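Local coordinates for HepC.19480.a.B1 (PDB 6MTZ), which is of unknown function but resembles DHH-DHHA1 phosphoesterases in its fold and motifs, and probably cleaves phosphoester bonds, at residues Ile227-Asp232 with Glu236-Ile241; Ser182-Phe187 with Arg194-Lys199; Phe168-Val173 with Val215-Asp220; Leu252-Cys257 with Thr284-Phe289. All blocks are in the same frame, centred on the assembly; numbering follows the deposited sequence.

Overall arrangement
Contacts 1, 2 and 3 belong to the run of helices that follows the parallel sheet, whereas contact 4 lies beside the mixed sheet of the C-terminal domain. Along the chain, contact 3 pairs helix 168-180 with helix 213-228 and encloses contact 2, which joins the loop before helix 190-203 to that helix; contacts 1 and 4 follow in series. Contacts 1 and 2, with centres 14 Å apart, touch through Leu229, packed on Tyr196 and Leu184. Contacts 1 and 3 share helix 213-228. Contacts 3 and 4 are the most distant, about 39 Å between centres; helix 238-251, opening in contact 1 and ending just before contact 4, links the helical region to the C-terminal domain.

Contact 1 of 4, residues Ile227-Asp232 with Glu236-Ile241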
loop_
_atom_site.group_PDB
_atom_site.type_symbol
_atom_site.label_atom_id
_atom_site.label_comp_id
_atom_site.label_asym_id
_atom_site.label_seq_id
_atom_site.Cartn_x
_atom_site.Cartn_y
_atom_site.Cartn_z
ATOM N N ILE A 227 18.066 -1.790 -6.421
ATOM C CA ILE A 227 18.721 -2.402 -5.273
ATOM C C ILE A 227 17.722 -2.640 -4.153
ATOM O O ILE A 227 17.739 -3.695 -3.506
ATOM C CB ILE A 227 19.903 -1.533 -4.812
ATOM C CG1 ILE A 227 21.037 -1.639 -5.830
ATOM C CG2 ILE A 227 20.410 -1.981 -3.459
ATOM C CD1 ILE A 227 22.076 -0.624 -5.622
ATOM N N ALA A 228 16.831 -1.679 -3.908
ATOM C CA ALA A 228 15.856 -1.873 -2.833
ATOM C C ALA A 228 14.935 -3.048 -3.136
ATOM O O ALA A 228 14.411 -3.682 -2.214
ATOM C CB ALA A 228 15.039 -0.599 -2.619
ATOM N N LEU A 229 14.746 -3.370 -4.417
ATOM C CA LEU A 229 13.894 -4.501 -4.769
ATOM C C LEU A 229 14.617 -5.839 -4.672
ATOM O O LEU A 229 14.015 -6.866 -4.995
ATOM C CB LEU A 229 13.338 -4.327 -6.179
ATOM C CG LEU A 229 12.260 -3.263 -6.365
ATOM C CD1 LEU A 229 12.105 -2.998 -7.840
ATOM C CD2 LEU A 229 10.941 -3.731 -5.757
ATOM N N GLY A 230 15.883 -5.848 -4.258
ATOM C CA GLY A 230 16.662 -7.081 -4.165
ATOM C C GLY A 230 17.374 -7.493 -5.438
ATOM O O GLY A 230 17.928 -8.597 -5.491
ATOM N N GLY A 231 17.403 -6.634 -6.459
ATOM C CA GLY A 231 18.050 -6.980 -7.707
ATOM C C GLY A 231 19.483 -6.495 -7.776
ATOM O O GLY A 231 19.953 -5.753 -6.915
ATOM N N ASP A 232 20.185 -6.939 -8.821
ATOM C CA ASP A 232 21.539 -6.461 -9.110
ATOM C C ASP A 232 21.471 -5.572 -10.346
ATOM O O ASP A 232 21.370 -6.081 -11.474
ATOM C CB ASP A 232 22.509 -7.630 -9.332
ATOM C CG ASP A 232 23.895 -7.178 -9.829
ATOM O OD1 ASP A 232 24.172 -5.957 -9.942
ATOM O OD2 ASP A 232 24.727 -8.068 -10.106
ATOM N N GLU A 236 20.744 -7.023 -14.261
ATOM C CA GLU A 236 19.320 -7.315 -14.396
ATOM C C GLU A 236 18.530 -6.079 -14.819
ATOM O O GLU A 236 18.829 -4.960 -14.389
ATOM C CB GLU A 236 18.756 -7.863 -13.074
ATOM C CG GLU A 236 19.503 -9.091 -12.556
ATOM C CD GLU A 236 18.977 -9.582 -11.220
ATOM O OE1 GLU A 236 18.912 -8.784 -10.265
ATOM O OE2 GLU A 236 18.627 -10.775 -11.127
ATOM N N THR A 237 17.510 -6.291 -15.651
ATOM C CA THR A 237 16.594 -5.214 -16.009
ATOM C C THR A 237 15.554 -5.003 -14.918
ATOM O O THR A 237 15.294 -5.878 -14.088
ATOM C CB THR A 237 15.851 -5.507 -17.318
ATOM O OG1 THR A 237 14.987 -6.634 -17.117
ATOM C CG2 THR A 237 16.829 -5.767 -18.474
ATOM N N MET A 238 14.936 -3.822 -14.943
ATOM C CA MET A 238 13.935 -3.505 -13.931
ATOM C C MET A 238 12.738 -4.437 -14.041
ATOM O O MET A 238 12.212 -4.909 -13.025
ATOM C CB MET A 238 13.507 -2.048 -14.065
ATOM C CG MET A 238 12.395 -1.650 -13.111
ATOM S SD MET A 238 12.860 -1.865 -11.378
ATOM C CE MET A 238 13.581 -0.274 -11.028
ATOM N N ASP A 239 12.320 -4.755 -15.275
ATOM C CA ASP A 239 11.155 -5.618 -15.448
ATOM C C ASP A 239 11.424 -7.032 -14.931
ATOM O O ASP A 239 10.521 -7.657 -14.368
ATOM C CB ASP A 239 10.675 -5.617 -16.916
ATOM C CG ASP A 239 11.787 -5.934 -17.919
ATOM O OD1 ASP A 239 12.167 -7.114 -18.030
ATOM O OD2 ASP A 239 12.271 -5.011 -18.616
ATOM N N ASN A 240 12.658 -7.537 -15.026
ATOM C CA ASN A 240 12.901 -8.831 -14.385
ATOM C C ASN A 240 13.109 -8.708 -12.882
ATOM O O ASN A 240 12.759 -9.629 -12.137
ATOM C CB ASN A 240 14.083 -9.542 -15.035
ATOM C CG ASN A 240 13.749 -10.014 -16.428
ATOM O OD1 ASN A 240 12.602 -10.356 -16.715
ATOM N ND2 ASN A 240 14.730 -10.003 -17.310
ATOM N N ILE A 241 13.678 -7.597 -12.412
ATOM C CA ILE A 241 13.840 -7.418 -10.973
ATOM C C ILE A 241 12.481 -7.317 -10.293
ATOM O O ILE A 241 12.253 -7.937 -9.246
ATOM C CB ILE A 241 14.713 -6.190 -10.690
ATOM C CG1 ILE A 241 16.143 -6.478 -11.185
ATOM C CG2 ILE A 241 14.684 -5.816 -9.184
ATOM C CD1 ILE A 241 16.999 -5.240 -11.228
HETATM O O HOH W 1 14.366 -9.256 -7.339
#
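The Glu236 carboxylate receives the backbone N-H of Asp232 on the anti side of OE1, with Asp232 N 25° out of the carboxylate plane and 2.7 Å from Glu236 OE1. The bond is nearly straight at 172°. Gly231 CA also lies against this oxygen, 3.2 Å from Glu236 OE1. The setting is a helix-loop-helix turn: a Schellman motif at Gly230 closes helix 213-228, and Thr237 is the N-cap of helix 238-251, its OG1 accepting from Asn240 N. Glu236 thus reaches back from just before the second helix to grip the chain leaving the first, while Glu236 N returns a weak bond to Asp232 O. Next to this polar pair the packing is apolar. Ile241 keeps CG2 anti to its own backbone N and lays that methyl 3.6 Å from Leu229 CB, with its CG1 branch beside Gly231 CA. Met238, bent at chi2 and chi3, brings SD to 3.8 Å from Leu229 CD1, the two chains crossing at about a right angle. The Asp232 carboxylate turns to Asp234 N instead. A water lies between two carbonyls, 3.1 Å from Ile241 O and, in a weak contact, 3.4 Å from Leu229 O.

Contact 2 of 4, residues Ser182-Phe187 with Arg194-Lys199; sequences SELNRF and RDYKLK
Tyr196 reaches from helix 190-203 to the loop 182-187, the connection between helices 168-180 and 190-203 folding back on the second of them. Its CB lies 3.9 Å from Leu184 CD1, and the same methyl stays near the start of the ring, 4.1 Å from Tyr196 CD2, approaching obliquely. Further out, at the ring edge and near its plane, Glu183 OE1 comes to 3.4 Å from Tyr196 CE2. At the tip, Tyr196 OH donates a 2.8 Å hydrogen bond to Glu183 OE1. Because CG of Tyr196 is anti to the backbone N (chi1 174°), the ring extends off the helix toward the loop. Glu183 answers with a bent chain that crosses the tyrosine at about a right angle, and its carboxylate plane stands 87° from the ring. Leu229 also packs at the hydroxyl end and Ala228 on the CD1 side of the ring, tying the tyrosine to the end of helix 213-228. Lys197 sends NZ to Ser181 OG and Ile178 O. The second Glu183 oxygen forms a salt bridge with Lys225, which probably stabilises the carboxylate's negative charge; Tyr196 OH meets OE1 from above the carboxylate, 63° out of its plane.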
loop_
_atom_site.group_PDB
_atom_site.type_symbol
_atom_site.label_atom_id
_atom_site.label_comp_id
_atom_site.label_asym_id
_atom_site.label_seq_id
_atom_site.Cartn_x
_atom_site.Cartn_y
_atom_site.Cartn_z
ATOM N N SER A 182 5.778 1.679 -8.119
ATOM C CA SER A 182 4.674 0.733 -8.156
ATOM C C SER A 182 5.129 -0.679 -8.512
ATOM O O SER A 182 4.294 -1.510 -8.890
ATOM C CB SER A 182 3.616 1.216 -9.148
ATOM O OG SER A 182 3.328 2.597 -8.949
ATOM N N GLU A 183 6.433 -0.963 -8.398
ATOM C CA GLU A 183 6.967 -2.273 -8.756
ATOM C C GLU A 183 6.468 -3.400 -7.856
ATOM O O GLU A 183 6.538 -4.558 -8.262
ATOM C CB GLU A 183 8.503 -2.244 -8.733
ATOM C CG GLU A 183 9.162 -1.391 -9.838
ATOM C CD GLU A 183 9.059 0.096 -9.559
ATOM O OE1 GLU A 183 8.805 0.457 -8.384
ATOM O OE2 GLU A 183 9.208 0.897 -10.510
ATOM N N LEU A 184 6.023 -3.107 -6.628
ATOM C CA LEU A 184 5.392 -4.103 -5.758
ATOM C C LEU A 184 3.912 -3.752 -5.619
ATOM O O LEU A 184 3.559 -2.753 -4.968
ATOM C CB LEU A 184 6.065 -4.163 -4.384
ATOM C CG LEU A 184 7.571 -4.478 -4.321
ATOM C CD1 LEU A 184 8.080 -4.418 -2.882
ATOM C CD2 LEU A 184 7.905 -5.853 -4.932
ATOM N N ASN A 185 3.052 -4.584 -6.210
ATOM C CA ASN A 185 1.608 -4.385 -6.124
ATOM C C ASN A 185 1.166 -4.177 -4.680
ATOM O O ASN A 185 1.459 -5.000 -3.799
ATOM C CB ASN A 185 0.869 -5.588 -6.721
ATOM C CG ASN A 185 -0.642 -5.421 -6.676
ATOM O OD1 ASN A 185 -1.292 -5.812 -5.714
ATOM N ND2 ASN A 185 -1.208 -4.847 -7.737
ATOM N N ARG A 186 0.442 -3.073 -4.452
ATOM C CA ARG A 186 0.094 -2.681 -3.089
ATOM C C ARG A 186 -0.922 -3.635 -2.478
ATOM O O ARG A 186 -0.820 -3.974 -1.289
ATOM C CB ARG A 186 -0.440 -1.246 -3.060
ATOM C CG ARG A 186 -0.703 -0.726 -1.638
ATOM C CD ARG A 186 -0.987 0.804 -1.594
ATOM N NE ARG A 186 -2.226 1.206 -2.274
ATOM C CZ ARG A 186 -3.426 1.281 -1.689
ATOM N NH1 ARG A 186 -3.569 0.988 -0.400
ATOM N NH2 ARG A 186 -4.486 1.664 -2.387
ATOM N N PHE A 187 -1.900 -4.088 -3.269
ATOM C CA PHE A 187 -2.917 -4.985 -2.730
ATOM C C PHE A 187 -2.304 -6.310 -2.301
ATOM O O PHE A 187 -2.584 -6.811 -1.206
ATOM C CB PHE A 187 -4.026 -5.254 -3.751
ATOM C CG PHE A 187 -5.109 -6.160 -3.210
ATOM C CD1 PHE A 187 -5.003 -7.536 -3.300
ATOM C CD2 PHE A 187 -6.194 -5.627 -2.538
ATOM C CE1 PHE A 187 -5.984 -8.366 -2.754
ATOM C CE2 PHE A 187 -7.170 -6.444 -2.003
ATOM C CZ PHE A 187 -7.066 -7.814 -2.109
ATOM N N ARG A 194 5.006 -0.989 1.381
ATOM C CA ARG A 194 5.265 0.137 2.272
ATOM C C ARG A 194 6.736 0.209 2.652
ATOM O O ARG A 194 7.329 1.292 2.638
ATOM C CB ARG A 194 4.397 0.029 3.520
ATOM C CG ARG A 194 4.614 1.144 4.549
ATOM C CD ARG A 194 3.679 0.967 5.781
ATOM N NE ARG A 194 2.288 0.769 5.389
ATOM C CZ ARG A 194 1.654 -0.404 5.344
ATOM N NH1 ARG A 194 2.279 -1.537 5.675
ATOM N NH2 ARG A 194 0.381 -0.438 4.958
ATOM N N ASP A 195 7.345 -0.939 2.968
ATOM C CA ASP A 195 8.759 -0.963 3.331
ATOM C C ASP A 195 9.627 -0.421 2.205
ATOM O O ASP A 195 10.583 0.332 2.442
ATOM C CB ASP A 195 9.188 -2.393 3.666
ATOM C CG ASP A 195 8.586 -2.903 4.961
ATOM O OD1 ASP A 195 7.905 -2.128 5.667
ATOM O OD2 ASP A 195 8.797 -4.088 5.275
ATOM N N TYR A 196 9.317 -0.817 0.973
ATOM C CA TYR A 196 10.053 -0.359 -0.200
ATOM C C TYR A 196 9.991 1.164 -0.346
ATOM O O TYR A 196 11.027 1.830 -0.459
ATOM C CB TYR A 196 9.465 -1.069 -1.416
ATOM C CG TYR A 196 9.946 -0.678 -2.788
ATOM C CD1 TYR A 196 11.302 -0.594 -3.102
ATOM C CD2 TYR A 196 9.025 -0.489 -3.799
ATOM C CE1 TYR A 196 11.704 -0.268 -4.401
ATOM C CE2 TYR A 196 9.402 -0.171 -5.066
ATOM C CZ TYR A 196 10.731 -0.054 -5.375
ATOM O OH TYR A 196 11.036 0.257 -6.688
ATOM N N LYS A 197 8.779 1.727 -0.379
ATOM C CA LYS A 197 8.640 3.174 -0.502
ATOM C C LYS A 197 9.323 3.875 0.657
ATOM O O LYS A 197 10.034 4.862 0.453
ATOM C CB LYS A 197 7.159 3.593 -0.565
ATOM C CG LYS A 197 6.400 3.090 -1.799
ATOM C CD LYS A 197 4.943 3.519 -1.776
ATOM C CE LYS A 197 4.146 3.039 -2.976
ATOM N NZ LYS A 197 4.662 3.518 -4.261
ATOM N N LEU A 198 9.153 3.354 1.879
ATOM C CA LEU A 198 9.739 4.028 3.034
ATOM C C LEU A 198 11.254 3.939 3.011
ATOM O O LEU A 198 11.941 4.882 3.429
ATOM C CB LEU A 198 9.198 3.444 4.339
ATOM C CG LEU A 198 7.719 3.739 4.593
ATOM C CD1 LEU A 198 7.402 3.415 6.031
ATOM C CD2 LEU A 198 7.395 5.182 4.269
ATOM N N LYS A 199 11.797 2.813 2.542
ATOM C CA LYS A 199 13.243 2.731 2.358
ATOM C C LYS A 199 13.714 3.797 1.377
ATOM O O LYS A 199 14.670 4.528 1.650
ATOM C CB LYS A 199 13.652 1.341 1.862
#

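Contact 3 of 4, residues Phe168-Val173 with Val215-Asp220; sequences FELGKV and VAYDND
Leu170 and Tyr217 both carry CG trans to the backbone N (chi1 176° and -178°), and these torsions send the two side chains into the groove between their helices, where they cross at about a right angle. Leu170 CD1 sits 3.7 Å from Tyr217 CB and 3.9 Å from Tyr217 CD2. One turn further along helix 168-180, Val173 points at the other helix and reaches with its CG1 branch: Val173 CG1 is 3.6 Å from Tyr217 CD2 and 3.7 Å from Asp218 OD1. The two methyls come obliquely to the CD2 side of the ring from opposite sides of its plane, Leu170 CD1 nearer the root and Val173 CG1 toward CD2 and CE2. Asp218 OD1 is itself held by a salt bridge to Arg176, and Tyr217 OH by a hydrogen bond to Leu200 O. This is close, nearly parallel helix-helix packing within the helical region, 14° between segment directions and 9.3 Å between axes at closest approach. Tyr207 meets the Tyr217 ring edge-to-face, Val204 packs on Leu170 and Tyr217 from the loop after helix 190-203, and Met154 of helix 145-159 covers Leu170.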
loop_
_atom_site.group_PDB
_atom_site.type_symbol
_atom_site.label_atom_id
_atom_site.label_comp_id
_atom_site.label_asym_id
_atom_site.label_seq_id
_atom_site.Cartn_x
_atom_site.Cartn_y
_atom_site.Cartn_z
ATOM N N PHE A 168 12.062 22.402 -1.572
ATOM C CA PHE A 168 10.955 22.361 -2.523
ATOM C C PHE A 168 11.285 21.509 -3.750
ATOM O O PHE A 168 10.545 20.577 -4.084
ATOM C CB PHE A 168 10.574 23.780 -2.938
ATOM C CG PHE A 168 9.578 23.835 -4.063
ATOM C CD1 PHE A 168 8.233 23.595 -3.828
ATOM C CD2 PHE A 168 9.985 24.137 -5.356
ATOM C CE1 PHE A 168 7.305 23.659 -4.864
ATOM C CE2 PHE A 168 9.066 24.200 -6.394
ATOM C CZ PHE A 168 7.721 23.960 -6.144
ATOM N N GLU A 169 12.382 21.820 -4.444
ATOM C CA GLU A 169 12.680 21.103 -5.688
ATOM C C GLU A 169 12.947 19.621 -5.439
ATOM O O GLU A 169 12.468 18.764 -6.192
ATOM C CB GLU A 169 13.863 21.752 -6.406
ATOM C CG GLU A 169 13.582 23.190 -6.868
ATOM C CD GLU A 169 12.540 23.257 -7.965
ATOM O OE1 GLU A 169 12.026 24.359 -8.225
ATOM O OE2 GLU A 169 12.229 22.207 -8.567
ATOM N N LEU A 170 13.695 19.294 -4.383
ATOM C CA LEU A 170 13.895 17.886 -4.024
ATOM C C LEU A 170 12.579 17.193 -3.670
ATOM O O LEU A 170 12.387 16.015 -3.991
ATOM C CB LEU A 170 14.878 17.786 -2.864
ATOM C CG LEU A 170 15.154 16.397 -2.274
ATOM C CD1 LEU A 170 15.879 15.502 -3.287
ATOM C CD2 LEU A 170 15.987 16.556 -0.999
ATOM N N GLY A 171 11.658 17.902 -3.005
ATOM C CA GLY A 171 10.360 17.307 -2.691
ATOM C C GLY A 171 9.546 16.925 -3.919
ATOM O O GLY A 171 8.809 15.933 -3.902
ATOM N N LYS A 172 9.654 17.699 -4.999
ATOM C CA LYS A 172 8.957 17.312 -6.224
ATOM C C LYS A 172 9.488 15.983 -6.750
ATOM O O LYS A 172 8.714 15.122 -7.193
ATOM C CB LYS A 172 9.092 18.425 -7.268
ATOM C CG LYS A 172 8.154 19.618 -6.995
ATOM C CD LYS A 172 8.638 20.932 -7.609
ATOM C CE LYS A 172 9.019 20.806 -9.063
ATOM N NZ LYS A 172 9.294 22.157 -9.680
ATOM N N VAL A 173 10.807 15.784 -6.671
ATOM C CA VAL A 173 11.384 14.502 -7.054
ATOM C C VAL A 173 10.824 13.386 -6.183
ATOM O O VAL A 173 10.494 12.297 -6.678
ATOM C CB VAL A 173 12.922 14.555 -6.979
ATOM C CG1 VAL A 173 13.512 13.181 -7.337
ATOM C CG2 VAL A 173 13.467 15.611 -7.914
ATOM N N VAL A 215 18.767 17.274 -8.196
ATOM C CA VAL A 215 19.256 16.572 -9.375
ATOM C C VAL A 215 20.020 15.319 -8.979
ATOM O O VAL A 215 19.925 14.286 -9.649
ATOM C CB VAL A 215 20.131 17.504 -10.226
ATOM C CG1 VAL A 215 20.747 16.728 -11.374
ATOM C CG2 VAL A 215 19.304 18.670 -10.750
ATOM N N ALA A 216 20.808 15.396 -7.906
ATOM C CA ALA A 216 21.595 14.243 -7.489
ATOM C C ALA A 216 20.689 13.085 -7.120
ATOM O O ALA A 216 20.918 11.943 -7.528
ATOM C CB ALA A 216 22.496 14.616 -6.311
ATOM N N TYR A 217 19.652 13.358 -6.331
ATOM C CA TYR A 217 18.724 12.300 -5.982
ATOM C C TYR A 217 17.957 11.841 -7.215
ATOM O O TYR A 217 17.773 10.638 -7.423
ATOM C CB TYR A 217 17.769 12.773 -4.879
ATOM C CG TYR A 217 16.795 11.706 -4.413
ATOM C CD1 TYR A 217 17.247 10.576 -3.744
ATOM C CD2 TYR A 217 15.428 11.827 -4.643
ATOM C CE1 TYR A 217 16.367 9.595 -3.314
ATOM C CE2 TYR A 217 14.541 10.862 -4.212
ATOM C CZ TYR A 217 15.022 9.740 -3.546
ATOM O OH TYR A 217 14.155 8.766 -3.103
ATOM N N ASP A 218 17.545 12.780 -8.069
ATOM C CA ASP A 218 16.767 12.416 -9.252
ATOM C C ASP A 218 17.509 11.399 -10.125
ATOM O O ASP A 218 16.912 10.425 -10.603
ATOM C CB ASP A 218 16.431 13.675 -10.050
ATOM C CG ASP A 218 15.362 13.436 -11.110
ATOM O OD1 ASP A 218 14.453 12.605 -10.880
ATOM O OD2 ASP A 218 15.441 14.080 -12.180
ATOM N N ASN A 219 18.814 11.595 -10.324
ATOM C CA ASN A 219 19.589 10.757 -11.228
ATOM C C ASN A 219 20.061 9.456 -10.585
ATOM O O ASN A 219 20.524 8.566 -11.308
ATOM C CB ASN A 219 20.796 11.532 -11.762
ATOM C CG ASN A 219 20.413 12.560 -12.791
ATOM O OD1 ASN A 219 19.392 12.421 -13.466
ATOM N ND2 ASN A 219 21.220 13.611 -12.915
ATOM N N ASP A 220 19.960 9.327 -9.257
ATOM C CA ASP A 220 20.379 8.125 -8.540
ATOM C C ASP A 220 19.235 7.176 -8.261
ATOM O O ASP A 220 19.483 6.015 -7.914
ATOM C CB ASP A 220 21.016 8.474 -7.176
ATOM C CG ASP A 220 22.480 8.890 -7.281
ATOM O OD1 ASP A 220 23.022 8.992 -8.403
ATOM O OD2 ASP A 220 23.089 9.129 -6.215
#

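Contact 4 of 4, residues Leu252-Cys257 with Thr284-Phe289; sequences LKKHDC and TQNPDF
Lys254 lays its aliphatic chain along the edge of the Phe289 ring: CD lies near the ring plane, 3.6 Å from Phe289 CE1, while Lys254 CG and CB follow along CE1 and CZ. The touching is thus methylene to ring edge. The cation-pi partner of this phenylalanine is another lysine, Lys265, and Phe282 meets the ring edge-to-face. Lys254 is extended as far as CD and then bends (chi3 -74°), which carries its ammonium group past the Asn286 amide. Lys254 CD packs 3.6 Å from Asn286 OD1, and Lys254 NZ lies equally far from it. The amide nitrogen, Asn286 ND2, is bonded to Phe282 O of the preceding helix and weakly to Ser251 OG at the end of helix 238-251, which probably fixes the amide's rotation. Lys254 NZ also stands 4.5 Å from Asp288 OD2, too far for a salt bridge, although the charges are opposite; Asp288 OD1 is paired with Lys265. Asn286 and Phe289 are brought to the same lysine by a type I beta turn, closed by Phe289 N to Asn286 O at 3.1 Å. That turn joins helix 276-285 to strand 291-295, completing a beta-alpha-beta crossover from strand 264-270 to its parallel neighbour in the mixed sheet, in what is probably a DHHA1-type domain.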
loop_
_atom_site.group_PDB
_atom_site.type_symbol
_atom_site.label_atom_id
_atom_site.label_comp_id
_atom_site.label_asym_id
_atom_site.label_seq_id
_atom_site.Cartn_x
_atom_site.Cartn_y
_atom_site.Cartn_z
ATOM N N LEU A 252 5.128 -17.596 -1.510
ATOM C CA LEU A 252 4.719 -17.840 -0.135
ATOM C C LEU A 252 3.207 -17.850 0.049
ATOM O O LEU A 252 2.747 -18.089 1.169
ATOM C CB LEU A 252 5.329 -16.785 0.786
ATOM C CG LEU A 252 6.773 -16.336 0.528
ATOM C CD1 LEU A 252 7.147 -15.262 1.535
ATOM C CD2 LEU A 252 7.760 -17.493 0.582
ATOM N N LYS A 253 2.425 -17.595 -1.004
ATOM C CA LYS A 253 0.970 -17.483 -0.915
ATOM C C LYS A 253 0.252 -18.630 -1.613
ATOM O O LYS A 253 -0.964 -18.543 -1.832
ATOM C CB LYS A 253 0.509 -16.143 -1.517
ATOM C CG LYS A 253 0.933 -14.884 -0.748
ATOM C CD LYS A 253 0.559 -13.613 -1.528
ATOM C CE LYS A 253 1.079 -12.363 -0.862
ATOM N NZ LYS A 253 0.322 -12.090 0.380
ATOM N N LYS A 254 0.972 -19.700 -1.969
ATOM C CA LYS A 254 0.410 -20.731 -2.838
ATOM C C LYS A 254 -0.849 -21.340 -2.242
ATOM O O LYS A 254 -1.799 -21.655 -2.965
ATOM C CB LYS A 254 1.451 -21.824 -3.114
ATOM C CG LYS A 254 2.605 -21.363 -3.992
ATOM C CD LYS A 254 3.474 -22.514 -4.475
ATOM C CE LYS A 254 4.367 -23.069 -3.375
ATOM N NZ LYS A 254 5.321 -24.074 -3.913
ATOM N N HIS A 255 -0.887 -21.494 -0.925
ATOM C CA HIS A 255 -2.031 -22.183 -0.349
ATOM C C HIS A 255 -3.258 -21.274 -0.301
ATOM O O HIS A 255 -4.366 -21.723 -0.605
ATOM C CB HIS A 255 -1.648 -22.758 1.021
ATOM C CG HIS A 255 -0.624 -23.860 0.942
ATOM N ND1 HIS A 255 0.197 -24.200 1.998
ATOM C CD2 HIS A 255 -0.290 -24.693 -0.075
ATOM C CE1 HIS A 255 0.991 -25.193 1.635
ATOM N NE2 HIS A 255 0.715 -25.510 0.381
ATOM N N ASP A 256 -3.082 -19.983 0.002
ATOM C CA ASP A 256 -4.235 -19.084 0.025
ATOM C C ASP A 256 -4.742 -18.735 -1.374
ATOM O O ASP A 256 -5.934 -18.453 -1.538
ATOM C CB ASP A 256 -3.911 -17.794 0.782
ATOM C CG ASP A 256 -3.596 -18.039 2.260
ATOM O OD1 ASP A 256 -4.117 -19.014 2.832
ATOM O OD2 ASP A 256 -2.823 -17.255 2.851
ATOM N N CYS A 257 -3.882 -18.740 -2.390
ATOM C CA CYS A 257 -4.270 -18.203 -3.691
ATOM C C CYS A 257 -4.555 -19.281 -4.734
ATOM O O CYS A 257 -4.701 -18.955 -5.919
ATOM C CB CYS A 257 -3.197 -17.241 -4.206
ATOM S SG CYS A 257 -2.872 -15.870 -3.059
ATOM N N THR A 284 7.065 -20.909 -14.299
ATOM C CA THR A 284 8.338 -21.613 -14.427
ATOM C C THR A 284 8.864 -22.045 -13.060
ATOM O O THR A 284 9.242 -23.208 -12.867
ATOM C CB THR A 284 9.364 -20.736 -15.147
ATOM O OG1 THR A 284 8.873 -20.389 -16.449
ATOM C CG2 THR A 284 10.671 -21.478 -15.298
ATOM N N GLN A 285 8.889 -21.121 -12.097
ATOM C CA GLN A 285 9.382 -21.431 -10.759
ATOM C C GLN A 285 8.471 -22.399 -10.008
ATOM O O GLN A 285 8.920 -23.044 -9.052
ATOM C CB GLN A 285 9.538 -20.142 -9.939
ATOM C CG GLN A 285 10.606 -19.156 -10.419
ATOM C CD GLN A 285 10.603 -17.865 -9.599
ATOM O OE1 GLN A 285 9.687 -17.617 -8.816
ATOM N NE2 GLN A 285 11.630 -17.044 -9.778
ATOM N N ASN A 286 7.203 -22.505 -10.398
ATOM C CA ASN A 286 6.227 -23.320 -9.680
ATOM C C ASN A 286 5.513 -24.212 -10.678
ATOM O O ASN A 286 4.330 -24.010 -10.981
ATOM C CB ASN A 286 5.245 -22.439 -8.909
ATOM C CG ASN A 286 5.939 -21.572 -7.888
ATOM O OD1 ASN A 286 6.201 -22.004 -6.764
ATOM N ND2 ASN A 286 6.270 -20.349 -8.283
ATOM N N PRO A 287 6.208 -25.228 -11.200
ATOM C CA PRO A 287 5.641 -26.014 -12.304
ATOM C C PRO A 287 4.379 -26.763 -11.931
ATOM O O PRO A 287 3.684 -27.229 -12.835
ATOM C CB PRO A 287 6.778 -26.983 -12.667
ATOM C CG PRO A 287 7.573 -27.119 -11.407
ATOM C CD PRO A 287 7.487 -25.781 -10.715
ATOM N N ASP A 288 4.062 -26.889 -10.636
ATOM C CA ASP A 288 2.860 -27.595 -10.207
ATOM C C ASP A 288 1.585 -26.834 -10.545
ATOM O O ASP A 288 0.500 -27.416 -10.482
ATOM C CB ASP A 288 2.929 -27.902 -8.700
ATOM C CG ASP A 288 3.294 -26.686 -7.847
ATOM O OD1 ASP A 288 2.368 -26.095 -7.260
ATOM O OD2 ASP A 288 4.496 -26.336 -7.736
ATOM N N PHE A 289 1.687 -25.566 -10.917
ATOM C CA PHE A 289 0.534 -24.791 -11.349
ATOM C C PHE A 289 0.391 -24.862 -12.864
ATOM O O PHE A 289 1.386 -24.859 -13.596
ATOM C CB PHE A 289 0.658 -23.338 -10.887
ATOM C CG PHE A 289 0.368 -23.147 -9.422
ATOM C CD1 PHE A 289 1.359 -23.346 -8.474
ATOM C CD2 PHE A 289 -0.907 -22.791 -8.992
ATOM C CE1 PHE A 289 1.092 -23.179 -7.127
ATOM C CE2 PHE A 289 -1.180 -22.620 -7.654
ATOM C CZ PHE A 289 -0.180 -22.810 -6.719
#